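Local coordinates for protein Non-reducing end alpha-L-arabinofuranosidase BoGH43B (Bacteroides ovatus, PDB 5JOZ) that cleaves terminal non-reducing alpha-L-arabinofuranosyl residues from xyloglucan side branches, turning S units into X units, at residues 137-142 with 178-183; 144-149 with 163-168; 383-388 with 490-495. All blocks are in the same frame, centred on the assembly; numbering follows the deposited sequence.

Contact 1 of 3, residues 137-142 with 178-183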
ATOM      1  N   TYR A 137      -3.724   1.352 -25.668  1.00 36.27           N
ATOM      2  CA  TYR A 137      -5.085   0.956 -25.290  1.00 33.71           C
ATOM      3  C   TYR A 137      -5.398   1.349 -23.849  1.00 34.43           C
ATOM      4  O   TYR A 137      -4.531   1.281 -22.988  1.00 40.97           O
ATOM      5  CB  TYR A 137      -5.302  -0.555 -25.473  1.00 31.58           C
ATOM      6  CG  TYR A 137      -5.445  -0.963 -26.909  1.00 30.63           C
ATOM      7  CD1 TYR A 137      -6.697  -1.000 -27.514  1.00 29.92           C
ATOM      8  CD2 TYR A 137      -4.333  -1.321 -27.669  1.00 32.08           C
ATOM      9  CE1 TYR A 137      -6.833  -1.363 -28.845  1.00 32.69           C
ATOM     10  CE2 TYR A 137      -4.466  -1.699 -29.000  1.00 32.27           C
ATOM     11  CZ  TYR A 137      -5.717  -1.708 -29.578  1.00 30.69           C
ATOM     12  OH  TYR A 137      -5.868  -2.078 -30.884  1.00 40.05           O
ATOM     13  N   PHE A 138      -6.643   1.756 -23.614  1.00 33.65           N
ATOM     14  CA  PHE A 138      -7.160   2.107 -22.288  1.00 31.88           C
ATOM     15  C   PHE A 138      -8.322   1.163 -22.077  1.00 31.49           C
ATOM     16  O   PHE A 138      -9.252   1.163 -22.873  1.00 29.25           O
ATOM     17  CB  PHE A 138      -7.634   3.572 -22.244  1.00 32.38           C
ATOM     18  CG  PHE A 138      -8.317   3.984 -20.947  1.00 30.57           C
ATOM     19  CD1 PHE A 138      -9.664   3.673 -20.705  1.00 26.76           C
ATOM     20  CD2 PHE A 138      -7.630   4.732 -19.988  1.00 30.81           C
ATOM     21  CE1 PHE A 138     -10.294   4.064 -19.527  1.00 25.65           C
ATOM     22  CE2 PHE A 138      -8.257   5.128 -18.801  1.00 30.94           C
ATOM     23  CZ  PHE A 138      -9.592   4.794 -18.569  1.00 27.32           C
ATOM     24  N   LEU A 139      -8.250   0.358 -21.018  1.00 28.48           N
ATOM     25  CA  LEU A 139      -9.308  -0.546 -20.639  1.00 25.84           C
ATOM     26  C   LEU A 139      -9.728  -0.181 -19.211  1.00 24.84           C
ATOM     27  O   LEU A 139      -8.874   0.024 -18.343  1.00 30.22           O
ATOM     28  CB  LEU A 139      -8.796  -1.979 -20.751  1.00 27.88           C
ATOM     29  CG  LEU A 139      -9.712  -3.137 -20.344  1.00 29.81           C
ATOM     30  CD1 LEU A 139     -10.914  -3.259 -21.263  1.00 29.32           C
ATOM     31  CD2 LEU A 139      -8.928  -4.439 -20.329  1.00 31.83           C
ATOM     32  N   SER A 140     -11.032  -0.059 -18.980  1.00 21.59           N
ATOM     33  CA  SER A 140     -11.557   0.130 -17.642  1.00 24.30           C
ATOM     34  C   SER A 140     -12.931  -0.505 -17.515  1.00 26.91           C
ATOM     35  O   SER A 140     -13.605  -0.692 -18.529  1.00 31.46           O
ATOM     36  CB  SER A 140     -11.667   1.614 -17.324  1.00 27.99           C
ATOM     37  OG  SER A 140     -12.815   2.178 -17.942  1.00 31.38           O
ATOM     38  N   PRO A 141     -13.356  -0.835 -16.276  1.00 27.35           N
ATOM     39  CA  PRO A 141     -14.760  -1.141 -16.031  1.00 29.16           C
ATOM     40  C   PRO A 141     -15.586   0.127 -16.034  1.00 30.69           C
ATOM     41  O   PRO A 141     -15.028   1.208 -15.873  1.00 36.04           O
ATOM     42  CB  PRO A 141     -14.756  -1.772 -14.637  1.00 30.31           C
ATOM     43  CG  PRO A 141     -13.562  -1.207 -13.964  1.00 28.84           C
ATOM     44  CD  PRO A 141     -12.553  -0.951 -15.050  1.00 30.81           C
ATOM     45  N   ASP A 142     -16.900  -0.009 -16.212  1.00 38.43           N
ATOM     46  CA  ASP A 142     -17.805   1.145 -16.293  1.00 45.35           C
ATOM     47  C   ASP A 142     -18.718   1.328 -15.068  1.00 49.70           C
ATOM     48  O   ASP A 142     -19.661   2.119 -15.118  1.00 65.76           O
ATOM     49  CB  ASP A 142     -18.600   1.121 -17.619  1.00 41.96           C
ATOM     50  CG  ASP A 142     -19.801   0.168 -17.607  1.00 41.01           C
ATOM     51  OD1 ASP A 142     -19.837  -0.797 -16.818  1.00 39.16           O
ATOM     52  OD2 ASP A 142     -20.725   0.396 -18.418  1.00 50.98           O
ATOM     53  N   PRO A 178      -9.401  -4.998 -14.789  1.00 30.70           N
ATOM     54  CA  PRO A 178      -9.169  -5.597 -16.102  1.00 29.62           C
ATOM     55  C   PRO A 178      -7.836  -5.182 -16.697  1.00 29.23           C
ATOM     56  O   PRO A 178      -7.478  -4.005 -16.635  1.00 28.81           O
ATOM     57  CB  PRO A 178     -10.316  -5.041 -16.942  1.00 33.34           C
ATOM     58  CG  PRO A 178     -10.569  -3.702 -16.352  1.00 32.95           C
ATOM     59  CD  PRO A 178     -10.386  -3.902 -14.874  1.00 32.46           C
ATOM     60  N   HIS A 179      -7.102  -6.146 -17.245  1.00 26.25           N
ATOM     61  CA  HIS A 179      -5.902  -5.862 -18.027  1.00 28.33           C
ATOM     62  C   HIS A 179      -6.062  -6.450 -19.411  1.00 28.40           C
ATOM     63  O   HIS A 179      -6.727  -7.470 -19.582  1.00 24.01           O
ATOM     64  CB  HIS A 179      -4.648  -6.437 -17.370  1.00 27.20           C
ATOM     65  CG  HIS A 179      -4.369  -5.852 -16.030  1.00 32.29           C
ATOM     66  ND1 HIS A 179      -4.177  -4.501 -15.830  1.00 27.92           N
ATOM     67  CD2 HIS A 179      -4.284  -6.431 -14.811  1.00 29.05           C
ATOM     68  CE1 HIS A 179      -3.960  -4.281 -14.545  1.00 30.01           C
ATOM     69  NE2 HIS A 179      -4.023  -5.434 -13.905  1.00 26.81           N
ATOM     70  N   PHE A 180      -5.398  -5.808 -20.365  1.00 27.14           N
ATOM     71  CA  PHE A 180      -5.494  -6.112 -21.765  1.00 30.02           C
ATOM     72  C   PHE A 180      -4.140  -6.662 -22.219  1.00 31.62           C
ATOM     73  O   PHE A 180      -3.117  -6.024 -21.996  1.00 32.39           O
ATOM     74  CB  PHE A 180      -5.841  -4.810 -22.509  1.00 34.99           C
ATOM     75  CG  PHE A 180      -6.295  -5.013 -23.924  1.00 30.73           C
ATOM     76  CD1 PHE A 180      -7.386  -5.815 -24.205  1.00 33.20           C
ATOM     77  CD2 PHE A 180      -5.637  -4.385 -24.977  1.00 34.82           C
ATOM     78  CE1 PHE A 180      -7.807  -6.003 -25.510  1.00 34.09           C
ATOM     79  CE2 PHE A 180      -6.053  -4.567 -26.281  1.00 35.26           C
ATOM     80  CZ  PHE A 180      -7.141  -5.382 -26.547  1.00 35.73           C
ATOM     81  N   TYR A 181      -4.129  -7.849 -22.827  1.00 28.87           N
ATOM     82  CA  TYR A 181      -2.894  -8.429 -23.373  1.00 30.71           C
ATOM     83  C   TYR A 181      -3.112  -8.967 -24.781  1.00 30.77           C
ATOM     84  O   TYR A 181      -4.176  -9.504 -25.090  1.00 31.84           O
ATOM     85  CB  TYR A 181      -2.364  -9.563 -22.490  1.00 30.19           C
ATOM     86  CG  TYR A 181      -2.282  -9.247 -21.016  1.00 27.45           C
ATOM     87  CD1 TYR A 181      -1.375  -8.317 -20.534  1.00 29.77           C
ATOM     88  CD2 TYR A 181      -3.122  -9.881 -20.106  1.00 32.58           C
ATOM     89  CE1 TYR A 181      -1.300  -8.023 -19.181  1.00 31.59           C
ATOM     90  CE2 TYR A 181      -3.055  -9.604 -18.754  1.00 36.83           C
ATOM     91  CZ  TYR A 181      -2.140  -8.674 -18.292  1.00 33.79           C
ATOM     92  OH  TYR A 181      -2.074  -8.410 -16.945  1.00 31.08           O
ATOM     93  N   LYS A 182      -2.104  -8.813 -25.635  1.00 31.26           N
ATOM     94  CA  LYS A 182      -2.112  -9.427 -26.957  1.00 32.73           C
ATOM     95  C   LYS A 182      -1.093 -10.523 -26.867  1.00 30.34           C
ATOM     96  O   LYS A 182       0.101 -10.245 -26.882  1.00 32.19           O
ATOM     97  CB  LYS A 182      -1.745  -8.418 -28.049  1.00 33.52           C
ATOM     98  CG  LYS A 182      -1.479  -9.004 -29.435  1.00 38.51           C
ATOM     99  CD  LYS A 182      -2.640  -9.840 -29.960  1.00 48.88           C
ATOM    100  CE  LYS A 182      -2.446 -10.232 -31.418  1.00 52.50           C
ATOM    101  NZ  LYS A 182      -2.287  -9.044 -32.305  1.00 58.03           N
ATOM    102  N   ILE A 183      -1.567 -11.760 -26.756  1.00 26.36           N
ATOM    103  CA  ILE A 183      -0.694 -12.922 -26.607  1.00 28.40           C
ATOM    104  C   ILE A 183      -1.045 -13.907 -27.713  1.00 31.29           C
ATOM    105  O   ILE A 183      -2.188 -14.393 -27.770  1.00 27.43           O
ATOM    106  CB  ILE A 183      -0.901 -13.632 -25.250  1.00 27.10           C
ATOM    107  CG1 ILE A 183      -0.670 -12.667 -24.079  1.00 29.73           C
ATOM    108  CG2 ILE A 183       0.002 -14.857 -25.145  1.00 28.03           C
ATOM    109  CD1 ILE A 183      -1.299 -13.122 -22.777  1.00 29.34           C
TER
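Two neighbouring blades of the five-bladed beta-propeller that forms the GH43 catalytic domain meet here, strand 135-141 of one four-stranded antiparallel sheet facing strand 176-183 of the next. The segment axes run nearly antiparallel (151°) but stay 6.6 Å apart at their closest, too far for a strand ladder, so side chains fill the gap. Along 137-142, Tyr137, Leu139 and Pro141 supply the bumps; from 178-183 come Pro178 and Phe180. The main knob is Leu139. With CG anti to the backbone N (chi1 177°), it sends Leu139 CD2 into the hollow between Pro178 and Phe180, where this methyl touches Pro178 CB at 3.7 Å and comes to rest 3.6 Å from His179 C, on the backbone itself. Phe180 CB closes the far side of that hollow, and Ile189 of strand 186-193 packs on both Leu139 and Phe180.

Phe180, also with CG anti to its backbone N, carries its ring to Tyr137. The Phe180 CE2 corner lies over one face of the Tyr137 ring, off-centre toward the rim, and meets Tyr137 CG at 3.7 Å. The ring planes are inclined at 49°, so the pair is oblique, one corner resting on a face. His179 points away from 137-142, its ND1 hydrogen-bonded to Ser128. Pro178 brings the packing close to the catalytic centre, since its side chain is about 4 Å from that of Asp126, inferred to tune the pKa of the probable proton donor Glu176 and to help orient that residue and the substrate. At this end two proline rings lie roughly perpendicular, and the CG of Pro178 sits 3.6 Å from the CD of Pro141.

Contact 2 of 3, residues 144-149 with 163-168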
ATOM      1  N   GLN A 144     -20.889  -0.613 -14.089  1.00 51.78           N
ATOM      2  CA  GLN A 144     -22.172  -1.220 -14.445  1.00 52.95           C
ATOM      3  C   GLN A 144     -22.009  -2.675 -14.952  1.00 45.31           C
ATOM      4  O   GLN A 144     -22.888  -3.194 -15.653  1.00 40.63           O
ATOM      5  CB  GLN A 144     -22.867  -0.360 -15.511  1.00 53.29           C
ATOM      6  N   GLY A 145     -20.902  -3.327 -14.584  1.00 38.05           N
ATOM      7  CA  GLY A 145     -20.622  -4.712 -14.973  1.00 41.09           C
ATOM      8  C   GLY A 145     -19.879  -4.930 -16.288  1.00 40.84           C
ATOM      9  O   GLY A 145     -19.534  -6.069 -16.599  1.00 45.24           O
ATOM     10  N   SER A 146     -19.609  -3.863 -17.045  1.00 36.35           N
ATOM     11  CA  SER A 146     -19.018  -3.969 -18.386  1.00 34.45           C
ATOM     12  C   SER A 146     -17.591  -3.437 -18.444  1.00 34.89           C
ATOM     13  O   SER A 146     -17.182  -2.681 -17.562  1.00 30.49           O
ATOM     14  CB  SER A 146     -19.894  -3.222 -19.382  1.00 38.81           C
ATOM     15  OG  SER A 146     -21.196  -3.794 -19.418  1.00 45.51           O
ATOM     16  N   PHE A 147     -16.837  -3.841 -19.476  1.00 30.59           N
ATOM     17  CA  PHE A 147     -15.468  -3.335 -19.697  1.00 32.84           C
ATOM     18  C   PHE A 147     -15.409  -2.474 -20.956  1.00 32.55           C
ATOM     19  O   PHE A 147     -15.962  -2.859 -21.981  1.00 31.38           O
ATOM     20  CB  PHE A 147     -14.463  -4.477 -19.819  1.00 29.61           C
ATOM     21  CG  PHE A 147     -14.360  -5.321 -18.589  1.00 29.31           C
ATOM     22  CD1 PHE A 147     -14.038  -4.745 -17.362  1.00 31.43           C
ATOM     23  CD2 PHE A 147     -14.575  -6.692 -18.648  1.00 29.70           C
ATOM     24  CE1 PHE A 147     -13.951  -5.515 -16.210  1.00 33.01           C
ATOM     25  CE2 PHE A 147     -14.485  -7.474 -17.499  1.00 35.10           C
ATOM     26  CZ  PHE A 147     -14.173  -6.883 -16.279  1.00 35.71           C
ATOM     27  N   LEU A 148     -14.729  -1.329 -20.865  1.00 28.39           N
ATOM     28  CA  LEU A 148     -14.676  -0.334 -21.944  1.00 27.43           C
ATOM     29  C   LEU A 148     -13.274  -0.249 -22.489  1.00 25.81           C
ATOM     30  O   LEU A 148     -12.329  -0.086 -21.727  1.00 27.54           O
ATOM     31  CB  LEU A 148     -15.074   1.042 -21.422  1.00 26.21           C
ATOM     32  CG  LEU A 148     -16.425   1.129 -20.723  1.00 27.92           C
ATOM     33  CD1 LEU A 148     -16.638   2.537 -20.186  1.00 28.59           C
ATOM     34  CD2 LEU A 148     -17.562   0.711 -21.643  1.00 27.69           C
ATOM     35  N   LEU A 149     -13.136  -0.359 -23.802  1.00 26.74           N
ATOM     36  CA  LEU A 149     -11.847  -0.221 -24.464  1.00 27.98           C
ATOM     37  C   LEU A 149     -11.836   1.057 -25.306  1.00 32.72           C
ATOM     38  O   LEU A 149     -12.860   1.441 -25.870  1.00 39.54           O
ATOM     39  CB  LEU A 149     -11.576  -1.431 -25.354  1.00 26.05           C
ATOM     40  CG  LEU A 149     -10.142  -1.580 -25.871  1.00 27.81           C
ATOM     41  CD1 LEU A 149      -9.146  -1.871 -24.744  1.00 27.42           C
ATOM     42  CD2 LEU A 149     -10.103  -2.686 -26.917  1.00 29.30           C
ATOM     43  N   LEU A 163     -13.890   5.422 -26.091  1.00 42.10           N
ATOM     44  CA  LEU A 163     -14.327   4.306 -25.277  1.00 42.59           C
ATOM     45  C   LEU A 163     -15.583   3.668 -25.833  1.00 43.25           C
ATOM     46  O   LEU A 163     -16.516   4.375 -26.194  1.00 50.99           O
ATOM     47  CB  LEU A 163     -14.651   4.772 -23.854  1.00 40.18           C
ATOM     48  CG  LEU A 163     -13.538   5.338 -22.985  1.00 45.26           C
ATOM     49  CD1 LEU A 163     -14.091   5.600 -21.597  1.00 42.90           C
ATOM     50  CD2 LEU A 163     -12.351   4.393 -22.922  1.00 50.79           C
ATOM     51  N   ARG A 164     -15.605   2.336 -25.881  1.00 44.08           N
ATOM     52  CA  ARG A 164     -16.842   1.585 -26.105  1.00 44.01           C
ATOM     53  C   ARG A 164     -16.824   0.239 -25.372  1.00 42.70           C
ATOM     54  O   ARG A 164     -15.752  -0.322 -25.117  1.00 35.20           O
ATOM     55  CB  ARG A 164     -17.069   1.375 -27.600  1.00 49.38           C
ATOM     56  CG  ARG A 164     -16.183   0.327 -28.257  1.00 52.90           C
ATOM     57  CD  ARG A 164     -16.009   0.608 -29.744  1.00 59.84           C
ATOM     58  NE  ARG A 164     -15.080   1.718 -29.960  1.00 67.57           N
ATOM     59  CZ  ARG A 164     -14.952   2.416 -31.089  1.00 75.57           C
ATOM     60  NH1 ARG A 164     -15.697   2.146 -32.165  1.00 75.18           N
ATOM     61  NH2 ARG A 164     -14.059   3.406 -31.140  1.00 79.88           N
ATOM     62  N   LYS A 165     -18.015  -0.265 -25.050  1.00 38.62           N
ATOM     63  CA  LYS A 165     -18.175  -1.594 -24.447  1.00 43.14           C
ATOM     64  C   LYS A 165     -17.678  -2.687 -25.410  1.00 44.81           C
ATOM     65  O   LYS A 165     -18.099  -2.743 -26.577  1.00 37.85           O
ATOM     66  CB  LYS A 165     -19.642  -1.829 -24.052  1.00 47.10           C
ATOM     67  CG  LYS A 165     -19.982  -3.194 -23.449  1.00 52.17           C
ATOM     68  CD  LYS A 165     -21.465  -3.248 -23.057  1.00 59.32           C
ATOM     69  CE  LYS A 165     -22.027  -4.663 -22.923  1.00 62.18           C
ATOM     70  NZ  LYS A 165     -21.747  -5.297 -21.600  1.00 62.90           N
ATOM     71  N   VAL A 166     -16.756  -3.514 -24.914  1.00 34.66           N
ATOM     72  CA  VAL A 166     -16.216  -4.659 -25.661  1.00 32.75           C
ATOM     73  C   VAL A 166     -16.515  -6.019 -25.010  1.00 32.47           C
ATOM     74  O   VAL A 166     -16.529  -7.038 -25.692  1.00 34.54           O
ATOM     75  CB  VAL A 166     -14.685  -4.536 -25.881  1.00 32.31           C
ATOM     76  CG1 VAL A 166     -14.360  -3.287 -26.670  1.00 32.65           C
ATOM     77  CG2 VAL A 166     -13.905  -4.545 -24.560  1.00 31.64           C
ATOM     78  N   ALA A 167     -16.716  -6.053 -23.698  1.00 36.72           N
ATOM     79  CA  ALA A 167     -16.973  -7.317 -22.990  1.00 35.66           C
ATOM     80  C   ALA A 167     -17.631  -6.986 -21.673  1.00 31.48           C
ATOM     81  O   ALA A 167     -17.931  -5.830 -21.426  1.00 32.42           O
ATOM     82  CB  ALA A 167     -15.664  -8.067 -22.760  1.00 33.47           C
ATOM     83  N   SER A 168     -17.860  -7.989 -20.834  1.00 34.63           N
ATOM     84  CA  SER A 168     -18.326  -7.747 -19.475  1.00 35.92           C
ATOM     85  C   SER A 168     -17.765  -8.778 -18.495  1.00 37.65           C
ATOM     86  O   SER A 168     -16.962  -9.650 -18.856  1.00 39.77           O
ATOM     87  CB  SER A 168     -19.863  -7.718 -19.450  1.00 42.12           C
ATOM     88  OG  SER A 168     -20.416  -9.007 -19.296  1.00 47.76           O
TER
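The antiparallel beta hairpin of strands 146-152 and 159-168 forms the outer half of one four-stranded propeller blade, and this contact is its ladder, interrupted by a classic irregularity, a beta bulge. Ser146 pairs with Ser168 and Phe147 with Ala167, but Leu148 then faces Lys165, so the register slips by one and Val166 is the extra residue. Phe147 anchors both sides of the slip: its N donates to Ala167 O with an almost straight N-H...O angle of 179°, and its O receives Val166 N at 3.1 Å, nearly along the C=O axis. Beyond the bulge Leu149 and Arg164 exchange two bonds, N to O each way, both 2.9 Å long.

Phe147 and Ala167 pack on Ile189 and Gln205 of the next blade, while Leu149, on the same face, lies on Tyr137 and Leu139. Val166 reaches that side too, its CG1 meeting Leu149 CB at 3.6 Å.

On the other face Lys165 starts anti to its backbone N, stays extended along the strand and bends only at its last torsion (chi4 83°), which brings NZ onto Ser146. Ser146 OG is turned beside its own backbone N, anti to the carbonyl carbon (chi1 -61°), and takes the bond from Lys165 NZ at 2.7 Å. An alanine here would remove the hydroxyl and would probably leave the end of the lysine chain less firmly placed. Further along this face Leu148 CD2 lies over the backbone of the same lysine, 3.6 Å from Lys165 N.

Contact 3 of 3, residues 383-388 with 490-495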
ATOM      1  N   GLU A 383      -2.006  20.113  28.948  1.00 38.08           N
ATOM      2  CA  GLU A 383      -2.612  18.766  28.802  1.00 37.03           C
ATOM      3  C   GLU A 383      -2.961  18.329  27.359  1.00 36.50           C
ATOM      4  O   GLU A 383      -2.873  17.147  27.053  1.00 28.97           O
ATOM      5  CB  GLU A 383      -3.826  18.590  29.748  1.00 39.43           C
ATOM      6  CG  GLU A 383      -3.480  18.817  31.232  1.00 47.10           C
ATOM      7  CD  GLU A 383      -4.337  18.046  32.243  1.00 49.29           C
ATOM      8  OE1 GLU A 383      -5.403  17.494  31.877  1.00 46.34           O
ATOM      9  OE2 GLU A 383      -3.937  18.008  33.434  1.00 42.89           O
ATOM     10  N   ASN A 384      -3.294  19.284  26.481  1.00 32.14           N
ATOM     11  CA  ASN A 384      -3.617  19.001  25.062  1.00 33.97           C
ATOM     12  C   ASN A 384      -2.434  18.569  24.163  1.00 30.03           C
ATOM     13  O   ASN A 384      -2.648  18.169  23.017  1.00 28.80           O
ATOM     14  CB  ASN A 384      -4.384  20.184  24.398  1.00 33.26           C
ATOM     15  CG  ASN A 384      -3.632  21.529  24.464  1.00 35.31           C
ATOM     16  OD1 ASN A 384      -3.621  22.191  25.502  1.00 42.31           O
ATOM     17  ND2 ASN A 384      -3.055  21.957  23.345  1.00 31.40           N
ATOM     18  N   GLU A 385      -1.210  18.638  24.684  1.00 30.62           N
ATOM     19  CA  GLU A 385       0.005  18.462  23.894  1.00 29.65           C
ATOM     20  C   GLU A 385       0.532  17.058  24.072  1.00 30.36           C
ATOM     21  O   GLU A 385       0.640  16.546  25.204  1.00 28.72           O
ATOM     22  CB  GLU A 385       1.073  19.461  24.326  1.00 31.93           C
ATOM     23  CG  GLU A 385       0.669  20.905  24.087  1.00 31.51           C
ATOM     24  CD  GLU A 385       1.789  21.887  24.358  1.00 32.70           C
ATOM     25  OE1 GLU A 385       2.625  21.621  25.244  1.00 33.93           O
ATOM     26  OE2 GLU A 385       1.824  22.942  23.686  1.00 38.99           O
ATOM     27  N   GLU A 386       0.851  16.430  22.947  1.00 28.34           N
ATOM     28  CA  GLU A 386       1.260  15.041  22.950  1.00 30.66           C
ATOM     29  C   GLU A 386       2.121  14.694  21.747  1.00 26.37           C
ATOM     30  O   GLU A 386       2.049  15.337  20.695  1.00 23.45           O
ATOM     31  CB  GLU A 386       0.023  14.130  23.044  1.00 32.52           C
ATOM     32  CG  GLU A 386      -0.989  14.348  21.929  1.00 36.94           C
ATOM     33  CD  GLU A 386      -2.359  13.735  22.192  1.00 41.92           C
ATOM     34  OE1 GLU A 386      -2.775  13.605  23.375  1.00 44.22           O
ATOM     35  OE2 GLU A 386      -3.036  13.410  21.191  1.00 39.36           O
ATOM     36  N   ALA A 387       2.960  13.687  21.937  1.00 25.31           N
ATOM     37  CA  ALA A 387       3.803  13.166  20.878  1.00 23.22           C
ATOM     38  C   ALA A 387       4.314  11.789  21.269  1.00 25.81           C
ATOM     39  O   ALA A 387       4.507  11.496  22.457  1.00 27.62           O
ATOM     40  CB  ALA A 387       4.975  14.099  20.606  1.00 24.28           C
ATOM     41  N   GLY A 388       4.535  10.946  20.267  1.00 23.51           N
ATOM     42  CA  GLY A 388       4.980   9.591  20.502  1.00 21.95           C
ATOM     43  C   GLY A 388       4.771   8.736  19.281  1.00 23.22           C
ATOM     44  O   GLY A 388       4.983   9.204  18.161  1.00 22.16           O
ATOM     45  N   GLN A 490      -4.602  23.318  19.360  1.00 42.60           N
ATOM     46  CA  GLN A 490      -3.456  24.242  19.414  1.00 39.34           C
ATOM     47  C   GLN A 490      -2.238  23.580  18.797  1.00 38.36           C
ATOM     48  O   GLN A 490      -2.171  22.367  18.711  1.00 46.69           O
ATOM     49  CB  GLN A 490      -3.097  24.577  20.868  1.00 41.28           C
ATOM     50  CG  GLN A 490      -4.257  24.859  21.803  1.00 44.33           C
ATOM     51  CD  GLN A 490      -5.116  26.014  21.349  1.00 49.35           C
ATOM     52  OE1 GLN A 490      -4.654  26.917  20.642  1.00 44.44           O
ATOM     53  NE2 GLN A 490      -6.381  25.997  21.759  1.00 57.95           N
ATOM     54  N   ALA A 491      -1.254  24.379  18.406  1.00 38.53           N
ATOM     55  CA  ALA A 491       0.079  23.859  18.095  1.00 40.16           C
ATOM     56  C   ALA A 491       0.773  23.424  19.387  1.00 39.62           C
ATOM     57  O   ALA A 491       0.479  23.966  20.454  1.00 38.67           O
ATOM     58  CB  ALA A 491       0.917  24.917  17.387  1.00 35.28           C
ATOM     59  N   ASN A 492       1.675  22.444  19.288  1.00 34.01           N
ATOM     60  CA  ASN A 492       2.555  22.091  20.406  1.00 37.56           C
ATOM     61  C   ASN A 492       3.524  23.250  20.615  1.00 33.62           C
ATOM     62  O   ASN A 492       4.021  23.821  19.653  1.00 31.94           O
ATOM     63  CB  ASN A 492       3.348  20.781  20.158  1.00 33.79           C
ATOM     64  CG  ASN A 492       2.561  19.518  20.504  1.00 35.40           C
ATOM     65  OD1 ASN A 492       1.479  19.574  21.079  1.00 36.49           O
ATOM     66  ND2 ASN A 492       3.123  18.362  20.157  1.00 34.35           N
ATOM     67  N   THR A 493       3.781  23.588  21.873  1.00 38.45           N
ATOM     68  CA  THR A 493       4.723  24.657  22.225  1.00 40.70           C
ATOM     69  C   THR A 493       6.130  24.272  21.779  1.00 37.04           C
ATOM     70  O   THR A 493       6.823  25.062  21.141  1.00 35.40           O
ATOM     71  CB  THR A 493       4.727  24.932  23.744  1.00 43.12           C
ATOM     72  OG1 THR A 493       4.945  23.700  24.445  1.00 56.07           O
ATOM     73  CG2 THR A 493       3.399  25.543  24.203  1.00 40.96           C
ATOM     74  N   ASN A 494       6.521  23.039  22.100  1.00 34.32           N
ATOM     75  CA  ASN A 494       7.844  22.514  21.780  1.00 29.88           C
ATOM     76  C   ASN A 494       7.806  21.430  20.701  1.00 26.90           C
ATOM     77  O   ASN A 494       6.822  20.710  20.557  1.00 23.69           O
ATOM     78  CB  ASN A 494       8.473  21.891  23.028  1.00 30.83           C
ATOM     79  CG  ASN A 494       8.631  22.876  24.168  1.00 29.06           C
ATOM     80  OD1 ASN A 494       9.094  24.005  23.977  1.00 28.64           O
ATOM     81  ND2 ASN A 494       8.265  22.444  25.369  1.00 30.52           N
ATOM     82  N   PRO A 495       8.910  21.280  19.973  1.00 27.68           N
ATOM     83  CA  PRO A 495       9.023  20.166  19.049  1.00 28.87           C
ATOM     84  C   PRO A 495       9.236  18.827  19.766  1.00 30.42           C
ATOM     85  O   PRO A 495       9.707  18.803  20.904  1.00 30.04           O
ATOM     86  CB  PRO A 495      10.265  20.521  18.224  1.00 29.97           C
ATOM     87  CG  PRO A 495      11.073  21.404  19.099  1.00 31.82           C
ATOM     88  CD  PRO A 495      10.084  22.173  19.919  1.00 31.49           C
TER
HETATM   89  O   HOH W   1       5.153  21.064  23.888  1.00 29.66           O
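A polar contact, partly buried, between a loop, 490-495, and the turn that leads into strand 386-387 sits in the C-terminal concanavalin A-like beta-sandwich, away from the annotated sites. Since 386-387 belongs to one sheet and strand 496-505, which the loop precedes, to the other, the contact links segments leading to both layers.

Glu385 is its centre. CG stands anti to the carbonyl carbon and the chain runs on extended, roughly perpendicular to Thr493, so that Glu385 OE2 receives Thr493 N at 2.7 Å from above the carboxylate plane. The other oxygen, OE1, accepts a hydrogen bond from Lys381 N and another from a water, which in turn takes Asn494 N at 3.0 Å. Asn492 runs antiparallel alongside Glu385; its ND2 donates to Glu386 O at 3.3 Å, with the acceptor lying in the amide plane. Asn384 ND2 packs 3.5 Å from Gln490 CG, while its hydrogen bond goes to Gly487 O.

With backbone N-H groups and a water gathered around it, the buried Glu385 carboxylate has the kind of surroundings that would probably favour its charged form.

How the contacts relate
Contacts 1 and 2 belong to the catalytic propeller and share a sheet: strands 135-141 and 146-152 are neighbours, and Ser140 O lies 2.7 Å from Leu148 N, a probable hydrogen bond. Contact 2 is the ladder within a blade, backbone-bonded and partly buried, with Arg164 and Lys165 exposed; contact 1 joins that blade to the next, is wholly buried and relies on apolar packing. Leu139 also packs on Leu148 O, so the two contacts touch. Contact 3 stands apart in the other domain, its centre about 50 Å from that of contact 1 and on the opposite side of the chain's centre. Partly exposed, it depends on a carboxylate, an amide and a water rather than a strand ladder or an apolar interface.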